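Local coordinates for protein dual function macrocyclase-peptidase POPB (Galerina marginata, PDB 5N4B) that cleaves peptide bonds after proline and macrocyclises a 25-residue intermediate in the biosynthesis of amanitin toxins, at residues P35-E43 with M668-H679; G603-F611 with F633-H643. The protein carries 1 engineered substitution. All coordinates share one frame; numbering follows the deposited sequence.

Contact 1 of 2, residues P35-E43 with M668-H679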
loop_
_atom_site.group_PDB
_atom_site.type_symbol
_atom_site.label_atom_id
_atom_site.label_comp_id
_atom_site.label_asym_id
_atom_site.label_seq_id
_atom_site.Cartn_x
_atom_site.Cartn_y
_atom_site.Cartn_z
ATOM N N PRO A 35 31.809 -11.171 -5.116
ATOM C CA PRO A 35 32.365 -9.968 -4.471
ATOM C C PRO A 35 31.233 -9.023 -4.106
ATOM O O PRO A 35 30.293 -8.849 -4.880
ATOM C CB PRO A 35 33.238 -9.356 -5.563
ATOM C CG PRO A 35 33.622 -10.545 -6.441
ATOM C CD PRO A 35 32.346 -11.366 -6.481
ATOM N N ASP A 36 31.363 -8.378 -2.938
ATOM C CA ASP A 36 30.411 -7.356 -2.481
ATOM C C ASP A 36 31.225 -6.141 -2.039
ATOM O O ASP A 36 31.307 -5.820 -0.847
ATOM C CB ASP A 36 29.497 -7.881 -1.378
ATOM C CG ASP A 36 28.153 -7.094 -1.264
ATOM O OD1 ASP A 36 27.605 -6.669 -2.317
ATOM O OD2 ASP A 36 27.640 -6.943 -0.132
ATOM N N PRO A 37 31.822 -5.424 -2.996
ATOM C CA PRO A 37 32.719 -4.317 -2.657
ATOM C C PRO A 37 32.027 -3.178 -1.972
ATOM O O PRO A 37 32.702 -2.304 -1.405
ATOM C CB PRO A 37 33.295 -3.887 -4.026
ATOM C CG PRO A 37 32.318 -4.398 -5.011
ATOM C CD PRO A 37 31.773 -5.676 -4.438
ATOM N N TYR A 38 30.685 -3.120 -2.054
ATOM C CA TYR A 38 29.914 -2.068 -1.404
ATOM C C TYR A 38 29.159 -2.585 -0.176
ATOM O O TYR A 38 28.177 -1.965 0.268
ATOM C CB TYR A 38 28.981 -1.359 -2.416
ATOM C CG TYR A 38 29.785 -0.843 -3.608
ATOM C CD1 TYR A 38 30.832 0.064 -3.445
ATOM C CD2 TYR A 38 29.513 -1.303 -4.902
ATOM C CE1 TYR A 38 31.567 0.487 -4.518
ATOM C CE2 TYR A 38 30.249 -0.879 -5.962
ATOM C CZ TYR A 38 31.266 0.005 -5.793
ATOM O OH TYR A 38 32.028 0.396 -6.896
ATOM N N GLN A 39 29.623 -3.689 0.406
ATOM C CA GLN A 39 29.013 -4.186 1.641
ATOM C C GLN A 39 28.969 -3.105 2.700
ATOM O O GLN A 39 28.027 -3.054 3.499
ATOM C CB GLN A 39 29.764 -5.432 2.144
ATOM C CG GLN A 39 29.162 -6.019 3.441
ATOM C CD GLN A 39 29.553 -5.225 4.678
ATOM O OE1 GLN A 39 30.676 -4.720 4.773
ATOM N NE2 GLN A 39 28.618 -5.074 5.630
ATOM N N TRP A 40 29.967 -2.221 2.712
ATOM C CA TRP A 40 30.070 -1.175 3.723
ATOM C C TRP A 40 28.935 -0.159 3.636
ATOM O O TRP A 40 28.652 0.517 4.622
ATOM C CB TRP A 40 31.441 -0.508 3.673
ATOM C CG TRP A 40 31.755 0.168 2.392
ATOM C CD1 TRP A 40 32.313 -0.392 1.291
ATOM C CD2 TRP A 40 31.509 1.532 2.093
ATOM N NE1 TRP A 40 32.427 0.574 0.299
ATOM C CE2 TRP A 40 31.951 1.761 0.776
ATOM C CE3 TRP A 40 30.977 2.603 2.819
ATOM C CZ2 TRP A 40 31.885 3.011 0.172
ATOM C CZ3 TRP A 40 30.904 3.840 2.213
ATOM C CH2 TRP A 40 31.347 4.037 0.901
ATOM N N LEU A 41 28.237 -0.071 2.511
ATOM C CA LEU A 41 27.075 0.807 2.386
ATOM C C LEU A 41 25.864 0.255 3.090
ATOM O O LEU A 41 24.829 0.927 3.115
ATOM C CB LEU A 41 26.782 1.095 0.901
ATOM C CG LEU A 41 27.751 2.104 0.293
ATOM C CD1 LEU A 41 27.610 2.185 -1.241
ATOM C CD2 LEU A 41 27.514 3.511 0.880
ATOM N N GLU A 42 25.949 -0.944 3.663
ATOM C CA GLU A 42 24.892 -1.457 4.530
ATOM C C GLU A 42 24.883 -0.768 5.888
ATOM O O GLU A 42 23.906 -0.935 6.638
ATOM C CB GLU A 42 25.049 -2.950 4.788
ATOM C CG GLU A 42 24.896 -3.813 3.565
ATOM C CD GLU A 42 25.397 -5.231 3.741
ATOM O OE1 GLU A 42 25.742 -5.682 4.871
ATOM O OE2 GLU A 42 25.431 -5.955 2.730
ATOM N N GLU A 43 25.939 -0.027 6.210
ATOM C CA GLU A 43 26.193 0.408 7.568
ATOM C C GLU A 43 25.879 1.878 7.742
ATOM O O GLU A 43 25.631 2.618 6.782
ATOM C CB GLU A 43 27.657 0.180 7.922
ATOM C CG GLU A 43 28.192 -1.212 7.665
ATOM C CD GLU A 43 27.714 -2.292 8.642
ATOM O OE1 GLU A 43 26.886 -1.993 9.538
ATOM O OE2 GLU A 43 28.182 -3.445 8.468
ATOM N N MET A 668 20.229 0.451 1.748
ATOM C CA MET A 668 21.441 -0.153 1.197
ATOM C C MET A 668 21.198 -0.790 -0.153
ATOM O O MET A 668 22.106 -0.827 -0.961
ATOM C CB MET A 668 22.026 -1.170 2.178
ATOM C CG MET A 668 21.287 -2.462 2.296
ATOM S SD MET A 668 21.861 -3.678 1.087
ATOM C CE MET A 668 20.670 -4.993 1.288
ATOM N N HIS A 669 19.977 -1.249 -0.434
ATOM C CA HIS A 669 19.669 -1.834 -1.727
ATOM C C HIS A 669 19.983 -0.830 -2.837
ATOM O O HIS A 669 20.736 -1.111 -3.774
ATOM C CB HIS A 669 18.185 -2.193 -1.754
ATOM C CG HIS A 669 17.850 -3.449 -1.048
ATOM N ND1 HIS A 669 18.126 -4.704 -1.566
ATOM C CD2 HIS A 669 17.249 -3.653 0.148
ATOM C CE1 HIS A 669 17.708 -5.618 -0.718
ATOM N NE2 HIS A 669 17.173 -5.011 0.334
ATOM N N SER A 670 19.340 0.333 -2.772
ATOM C CA SER A 670 19.585 1.395 -3.722
ATOM C C SER A 670 21.025 1.902 -3.676
ATOM O O SER A 670 21.593 2.260 -4.713
ATOM C CB SER A 670 18.686 2.576 -3.425
ATOM O OG SER A 670 17.357 2.292 -3.795
ATOM N N PHE A 671 21.619 2.002 -2.482
ATOM C CA PHE A 671 23.010 2.475 -2.394
ATOM C C PHE A 671 23.963 1.547 -3.163
ATOM O O PHE A 671 24.827 2.014 -3.929
ATOM C CB PHE A 671 23.474 2.580 -0.942
ATOM C CG PHE A 671 22.778 3.577 -0.106
ATOM C CD1 PHE A 671 21.915 4.530 -0.639
ATOM C CD2 PHE A 671 22.983 3.560 1.285
ATOM C CE1 PHE A 671 21.283 5.451 0.215
ATOM C CE2 PHE A 671 22.361 4.464 2.103
ATOM C CZ PHE A 671 21.504 5.404 1.564
ATOM N N LYS A 672 23.825 0.242 -2.969
ATOM C CA LYS A 672 24.678 -0.676 -3.700
ATOM C C LYS A 672 24.414 -0.579 -5.190
ATOM O O LYS A 672 25.341 -0.629 -6.000
ATOM C CB LYS A 672 24.479 -2.105 -3.229
ATOM C CG LYS A 672 25.021 -2.404 -1.849
ATOM C CD LYS A 672 24.946 -3.917 -1.600
ATOM C CE LYS A 672 25.315 -4.214 -0.212
ATOM N NZ LYS A 672 25.171 -5.650 -0.007
ATOM N N PHE A 673 23.148 -0.473 -5.578
ATOM C CA PHE A 673 22.840 -0.432 -7.000
ATOM C C PHE A 673 23.466 0.792 -7.659
ATOM O O PHE A 673 24.114 0.673 -8.706
ATOM C CB PHE A 673 21.340 -0.553 -7.258
ATOM C CG PHE A 673 20.990 -0.676 -8.705
ATOM C CD1 PHE A 673 21.322 -1.835 -9.386
ATOM C CD2 PHE A 673 20.397 0.359 -9.374
ATOM C CE1 PHE A 673 20.998 -1.989 -10.720
ATOM C CE2 PHE A 673 20.065 0.219 -10.726
ATOM C CZ PHE A 673 20.399 -0.960 -11.388
ATOM N N ILE A 674 23.296 1.977 -7.069
ATOM C CA ILE A 674 23.818 3.197 -7.692
ATOM C C ILE A 674 25.349 3.188 -7.683
ATOM O O ILE A 674 25.996 3.610 -8.650
ATOM C CB ILE A 674 23.218 4.480 -7.098
ATOM C CG1 ILE A 674 23.466 5.713 -7.991
ATOM C CG2 ILE A 674 23.773 4.722 -5.726
ATOM C CD1 ILE A 674 22.811 5.636 -9.343
ATOM N N ALA A 675 25.960 2.681 -6.615
ATOM C CA ALA A 675 27.422 2.606 -6.602
ATOM C C ALA A 675 27.933 1.674 -7.693
ATOM O O ALA A 675 28.966 1.939 -8.325
ATOM C CB ALA A 675 27.878 2.144 -5.218
ATOM N N THR A 676 27.214 0.577 -7.923
ATOM C CA THR A 676 27.587 -0.382 -8.953
ATOM C C THR A 676 27.393 0.203 -10.350
ATOM O O THR A 676 28.235 0.020 -11.236
ATOM C CB THR A 676 26.783 -1.676 -8.735
ATOM O OG1 THR A 676 27.077 -2.195 -7.434
ATOM C CG2 THR A 676 27.141 -2.727 -9.720
ATOM N N LEU A 677 26.296 0.925 -10.580
ATOM C CA LEU A 677 26.124 1.598 -11.853
ATOM C C LEU A 677 27.249 2.579 -12.097
ATOM O O LEU A 677 27.821 2.625 -13.191
ATOM C CB LEU A 677 24.805 2.350 -11.888
ATOM C CG LEU A 677 23.499 1.603 -12.071
ATOM C CD1 LEU A 677 22.334 2.573 -12.043
ATOM C CD2 LEU A 677 23.529 0.817 -13.373
ATOM N N GLN A 678 27.530 3.428 -11.111
ATOM C CA GLN A 678 28.550 4.465 -11.284
ATOM C C GLN A 678 29.930 3.896 -11.451
ATOM O O GLN A 678 30.744 4.518 -12.133
ATOM C CB GLN A 678 28.491 5.483 -10.134
ATOM C CG GLN A 678 27.199 6.294 -10.088
ATOM C CD GLN A 678 27.103 7.222 -8.863
ATOM O OE1 GLN A 678 27.968 7.207 -7.969
ATOM N NE2 GLN A 678 26.044 8.038 -8.809
ATOM N N HIS A 679 30.192 2.706 -10.918
ATOM C CA HIS A 679 31.479 2.045 -11.127
ATOM C C HIS A 679 31.580 1.431 -12.521
ATOM O O HIS A 679 32.650 1.422 -13.134
ATOM C CB HIS A 679 31.630 0.945 -10.099
ATOM C CG HIS A 679 32.786 0.050 -10.366
ATOM N ND1 HIS A 679 34.080 0.436 -10.137
ATOM C CD2 HIS A 679 32.836 -1.229 -10.800
ATOM C CE1 HIS A 679 34.887 -0.558 -10.451
ATOM N NE2 HIS A 679 34.159 -1.583 -10.845
#

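Contact 2 of 2, residues G603-F611 with F633-H643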
loop_
_atom_site.group_PDB
_atom_site.type_symbol
_atom_site.label_atom_id
_atom_site.label_comp_id
_atom_site.label_asym_id
_atom_site.label_seq_id
_atom_site.Cartn_x
_atom_site.Cartn_y
_atom_site.Cartn_z
ATOM N N GLY A 603 12.749 3.638 -3.296
ATOM C CA GLY A 603 12.812 2.679 -2.198
ATOM C C GLY A 603 12.813 1.227 -2.611
ATOM O O GLY A 603 12.133 0.397 -1.980
ATOM N N GLY A 604 13.569 0.897 -3.652
ATOM C CA GLY A 604 13.491 -0.410 -4.263
ATOM C C GLY A 604 14.410 -1.455 -3.670
ATOM O O GLY A 604 15.496 -1.171 -3.135
ATOM N N VAL A 605 13.978 -2.708 -3.764
ATOM C CA VAL A 605 14.864 -3.845 -3.492
ATOM C C VAL A 605 15.808 -3.965 -4.688
ATOM O O VAL A 605 15.414 -3.708 -5.828
ATOM C CB VAL A 605 14.039 -5.127 -3.310
ATOM C CG1 VAL A 605 14.896 -6.332 -3.211
ATOM C CG2 VAL A 605 13.115 -4.988 -2.105
ATOM N N ALA A 606 17.067 -4.330 -4.448
ATOM C CA ALA A 606 18.030 -4.490 -5.544
ATOM C C ALA A 606 19.091 -5.542 -5.288
ATOM O O ALA A 606 19.655 -6.089 -6.262
ATOM C CB ALA A 606 18.713 -3.164 -5.875
ATOM N N ASP A 607 19.391 -5.838 -4.026
ATOM C CA ASP A 607 20.333 -6.904 -3.674
ATOM C C ASP A 607 19.462 -8.115 -3.353
ATOM O O ASP A 607 18.995 -8.296 -2.229
ATOM C CB ASP A 607 21.235 -6.494 -2.530
ATOM C CG ASP A 607 22.229 -7.574 -2.184
ATOM O OD1 ASP A 607 22.028 -8.748 -2.567
ATOM O OD2 ASP A 607 23.225 -7.255 -1.485
ATOM N N LEU A 608 19.192 -8.937 -4.365
ATOM C CA LEU A 608 18.328 -10.096 -4.165
ATOM C C LEU A 608 19.076 -11.293 -3.572
ATOM O O LEU A 608 18.450 -12.331 -3.319
ATOM C CB LEU A 608 17.650 -10.527 -5.457
ATOM C CG LEU A 608 16.463 -9.772 -5.950
ATOM C CD1 LEU A 608 15.898 -10.491 -7.173
ATOM C CD2 LEU A 608 15.370 -9.659 -4.903
ATOM N N LEU A 609 20.387 -11.172 -3.333
ATOM C CA LEU A 609 21.109 -12.201 -2.599
ATOM C C LEU A 609 21.086 -11.997 -1.096
ATOM O O LEU A 609 21.236 -12.973 -0.362
ATOM C CB LEU A 609 22.561 -12.339 -3.071
ATOM C CG LEU A 609 22.734 -12.766 -4.515
ATOM C CD1 LEU A 609 24.195 -12.870 -4.844
ATOM C CD2 LEU A 609 22.031 -14.053 -4.796
ATOM N N LYS A 610 20.836 -10.772 -0.619
ATOM C CA LYS A 610 20.892 -10.481 0.817
ATOM C C LYS A 610 19.599 -9.877 1.370
ATOM O O LYS A 610 19.562 -9.526 2.550
ATOM C CB LYS A 610 22.093 -9.568 1.140
ATOM C CG LYS A 610 23.489 -10.156 0.824
ATOM C CD LYS A 610 24.680 -9.257 1.341
ATOM C CE LYS A 610 24.746 -9.198 2.853
ATOM N NZ LYS A 610 25.980 -8.469 3.358
ATOM N N PHE A 611 18.533 -9.780 0.584
ATOM C CA PHE A 611 17.334 -9.085 1.046
ATOM C C PHE A 611 16.780 -9.702 2.329
ATOM O O PHE A 611 16.165 -9.000 3.138
ATOM C CB PHE A 611 16.238 -9.110 -0.041
ATOM C CG PHE A 611 15.643 -10.503 -0.284
ATOM C CD1 PHE A 611 14.612 -10.968 0.491
ATOM C CD2 PHE A 611 16.159 -11.350 -1.255
ATOM C CE1 PHE A 611 14.093 -12.254 0.337
ATOM C CE2 PHE A 611 15.670 -12.626 -1.403
ATOM C CZ PHE A 611 14.611 -13.081 -0.632
ATOM N N PHE A 633 18.973 -20.039 -5.423
ATOM C CA PHE A 633 20.085 -19.191 -5.844
ATOM C C PHE A 633 20.199 -19.169 -7.369
ATOM O O PHE A 633 20.422 -18.127 -7.990
ATOM C CB PHE A 633 21.400 -19.657 -5.200
ATOM C CG PHE A 633 22.582 -18.870 -5.648
ATOM C CD1 PHE A 633 23.299 -19.252 -6.779
ATOM C CD2 PHE A 633 22.989 -17.725 -4.984
ATOM C CE1 PHE A 633 24.374 -18.528 -7.205
ATOM C CE2 PHE A 633 24.096 -16.990 -5.446
ATOM C CZ PHE A 633 24.750 -17.388 -6.539
ATOM N N ASP A 634 20.034 -20.319 -8.007
ATOM C CA ASP A 634 20.274 -20.392 -9.443
ATOM C C ASP A 634 19.301 -19.579 -10.282
ATOM O O ASP A 634 19.650 -19.180 -11.399
ATOM C CB ASP A 634 20.300 -21.838 -9.918
ATOM C CG ASP A 634 21.591 -22.525 -9.576
ATOM O OD1 ASP A 634 22.589 -21.920 -9.113
ATOM O OD2 ASP A 634 21.597 -23.751 -9.785
ATOM N N TYR A 635 18.070 -19.341 -9.826
ATOM C CA TYR A 635 17.190 -18.431 -10.548
ATOM C C TYR A 635 17.196 -17.011 -9.991
ATOM O O TYR A 635 16.853 -16.078 -10.720
ATOM C CB TYR A 635 15.767 -18.988 -10.664
ATOM C CG TYR A 635 14.998 -19.259 -9.397
ATOM C CD1 TYR A 635 14.489 -18.239 -8.613
ATOM C CD2 TYR A 635 14.679 -20.552 -9.027
ATOM C CE1 TYR A 635 13.744 -18.514 -7.466
ATOM C CE2 TYR A 635 13.905 -20.829 -7.913
ATOM C CZ TYR A 635 13.422 -19.796 -7.126
ATOM O OH TYR A 635 12.647 -20.054 -6.000
ATOM N N ILE A 636 17.635 -16.829 -8.743
ATOM C CA ILE A 636 17.734 -15.491 -8.146
ATOM C C ILE A 636 18.936 -14.717 -8.670
ATOM O O ILE A 636 18.842 -13.532 -9.031
ATOM C CB ILE A 636 17.798 -15.592 -6.613
ATOM C CG1 ILE A 636 16.512 -16.155 -6.062
ATOM C CG2 ILE A 636 18.076 -14.235 -5.986
ATOM C CD1 ILE A 636 16.628 -16.634 -4.575
ATOM N N TYR A 637 20.104 -15.345 -8.642
ATOM C CA TYR A 637 21.333 -14.646 -8.997
ATOM C C TYR A 637 21.290 -13.992 -10.356
ATOM O O TYR A 637 21.733 -12.832 -10.465
ATOM C CB TYR A 637 22.486 -15.654 -8.880
ATOM C CG TYR A 637 23.877 -15.117 -9.048
ATOM C CD1 TYR A 637 24.287 -13.942 -8.455
ATOM C CD2 TYR A 637 24.825 -15.857 -9.754
ATOM C CE1 TYR A 637 25.597 -13.484 -8.567
ATOM C CE2 TYR A 637 26.156 -15.392 -9.869
ATOM C CZ TYR A 637 26.501 -14.206 -9.274
ATOM O OH TYR A 637 27.794 -13.734 -9.366
ATOM N N PRO A 638 20.765 -14.615 -11.412
ATOM C CA PRO A 638 20.721 -13.922 -12.718
ATOM C C PRO A 638 19.722 -12.779 -12.800
ATOM O O PRO A 638 19.759 -12.041 -13.783
ATOM C CB PRO A 638 20.343 -15.034 -13.707
ATOM C CG PRO A 638 20.383 -16.301 -12.921
ATOM C CD PRO A 638 20.348 -16.020 -11.491
ATOM N N LEU A 639 18.821 -12.651 -11.834
ATOM C CA LEU A 639 17.853 -11.575 -11.801
ATOM C C LEU A 639 18.267 -10.422 -10.891
ATOM O O LEU A 639 17.724 -9.321 -11.021
ATOM C CB LEU A 639 16.516 -12.136 -11.304
ATOM C CG LEU A 639 15.285 -11.302 -11.532
ATOM C CD1 LEU A 639 15.098 -11.126 -13.043
ATOM C CD2 LEU A 639 14.111 -12.067 -10.918
ATOM N N SER A 640 19.151 -10.640 -9.938
ATOM C CA SER A 640 19.429 -9.632 -8.904
ATOM C C SER A 640 20.067 -8.402 -9.523
ATOM O O SER A 640 21.165 -8.526 -10.080
ATOM C CB SER A 640 20.435 -10.225 -7.965
ATOM O OG SER A 640 20.731 -9.308 -6.944
ATOM N N PRO A 641 19.467 -7.221 -9.453
ATOM C CA PRO A 641 20.023 -6.084 -10.209
ATOM C C PRO A 641 21.434 -5.727 -9.805
ATOM O O PRO A 641 22.255 -5.434 -10.678
ATOM C CB PRO A 641 18.998 -4.956 -9.934
ATOM C CG PRO A 641 17.714 -5.711 -9.694
ATOM C CD PRO A 641 18.102 -6.962 -8.974
ATOM N N VAL A 642 21.757 -5.768 -8.521
ATOM C CA VAL A 642 23.096 -5.405 -8.052
ATOM C C VAL A 642 24.151 -6.327 -8.623
ATOM O O VAL A 642 25.314 -5.936 -8.682
ATOM C CB VAL A 642 23.086 -5.470 -6.511
ATOM C CG1 VAL A 642 24.484 -5.571 -5.914
ATOM C CG2 VAL A 642 22.357 -4.246 -5.914
ATOM N N HIS A 643 23.780 -7.530 -9.045
ATOM C CA HIS A 643 24.731 -8.529 -9.522
ATOM C C HIS A 643 24.758 -8.710 -11.026
ATOM O O HIS A 643 25.477 -9.595 -11.493
ATOM C CB HIS A 643 24.471 -9.856 -8.825
ATOM C CG HIS A 643 24.547 -9.725 -7.349
ATOM N ND1 HIS A 643 23.439 -9.551 -6.545
ATOM C CD2 HIS A 643 25.623 -9.607 -6.537
ATOM C CE1 HIS A 643 23.830 -9.353 -5.307
ATOM N NE2 HIS A 643 25.155 -9.389 -5.271
HETATM O O HOH W 1 25.423 -8.576 -2.419
#

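Contact 1 of 2, residues P35-E43 with M668-H679
Tyr-38 lays its ring over the methyl of Ala-675, and this contact fixes an N-terminal loop on helix 668-680, the helix of a beta-alpha-beta crossover in the alpha/beta-hydrolase sheet. Ala-675 CB lies 3.7 Å from the ring centroid and only 6° off the normal, a CH-pi contact made almost at the middle of the face; Pro-37 CG lies over the rim of the opposite face. Near the plane of the ring, Thr-676 OG1 and His-679 CB border its edge, and Tyr-38 OH goes on to a hydrogen bond with Arg-17. Leu-41 extends the apolar contact to Phe-671, one helical turn before Ala-675. Its CD1 approaches Ala-675 CB at 4.0 Å and its CB lies against Phe-671 CB, while the edge of the Phe-671 ring meets Leu-41 O.

Lys-672 passes along the backbone of Tyr-38 and Gln-39, and its extended chain (chi2 -171°, chi3 -173°) carries the ammonium to Asp-36 and Glu-42, with which it forms a salt-bridge network. A third carboxylate, that of Asp-607, is also salt-bridged to it, and Glu-42 OE2 has Lys-610 as a second cation. Within this network the two loop acids use different lone pairs: Lys-672 NZ meets the syn side of Asp-36 OD2 at 2.8 Å and the anti side of Glu-42 OE2 at 2.8 Å.

Contact 2 of 2, residues G603-F611 with F633-H643
Ser-640 OG is gripped from two directions: the backbone N of Leu-608 donates to it at 3.0 Å, and the ND1 of His-643 shares a 2.7 Å hydrogen bond with it. With OG anti to the serine's own N (chi1 -179°), the hydroxyl is turned to the loop that follows strand 598-602 of the alpha/beta-hydrolase sheet. Two residues on, Val-642 N donates to Ala-606 O at 3.1 Å, tilted 33° from the carbonyl plane; Pro-641 CD and Val-642 CG2 press on the same oxygen. These two bonds stitch the irregular chain after helix 630-636 to the loop without forming a strand pair.

Leu-609 has the most surface buried here and wedges its forked end between three rings. CD1 sits over the middle of the His-643 face, a CH-pi contact 3.6 Å from the centroid, and also meets Tyr-637; CD2 turns to Phe-633 CE2 at 3.6 Å. Val-34 of strand 30-35 packs on this group from outside the two segments. Leu-608 lies against Ile-636, whose CG2 comes 3.3 Å from Leu-608 O, a buried carbonyl with no polar partner in the model.

The imidazole is met on both faces and at its edge. Val-642 CG1 lies over the rim of its other face, and Asp-607 OD1 meets CE1 in the ring plane at 3.3 Å, the carboxylate turned 70° from the ring. A water bonded to NE2 donates to Asp-607 OD2, which is also salt-bridged to Lys-672. The nearby carboxylate would tend to favour a protonated imidazole, an effect that Lys-672, paired with the same acid, would probably weaken.

How the contacts relate
Contact 2 is nested inside the long loop of chain closed by contact 1, yet their centres lie only 12 Å apart, and charges join them directly. Lys-672 NZ reaches Asp-607 OD2 at 2.9 Å, and Glu-42 OE2 reaches Lys-610 NZ at 2.6 Å, so cations and acids alternate across the seam between 35-43, 668-679 and 603-611. A further tie is the hydrogen bond from Asp-607 N to His-669 ND1. Neither contact contains a charge-relay residue, but both lie near the relay: the side chain of Phe-671 is about 9 Å from that of Asp-662, and the side chain of Ala-606 about 11 Å from that of Ala-578, the engineered position of the nucleophile.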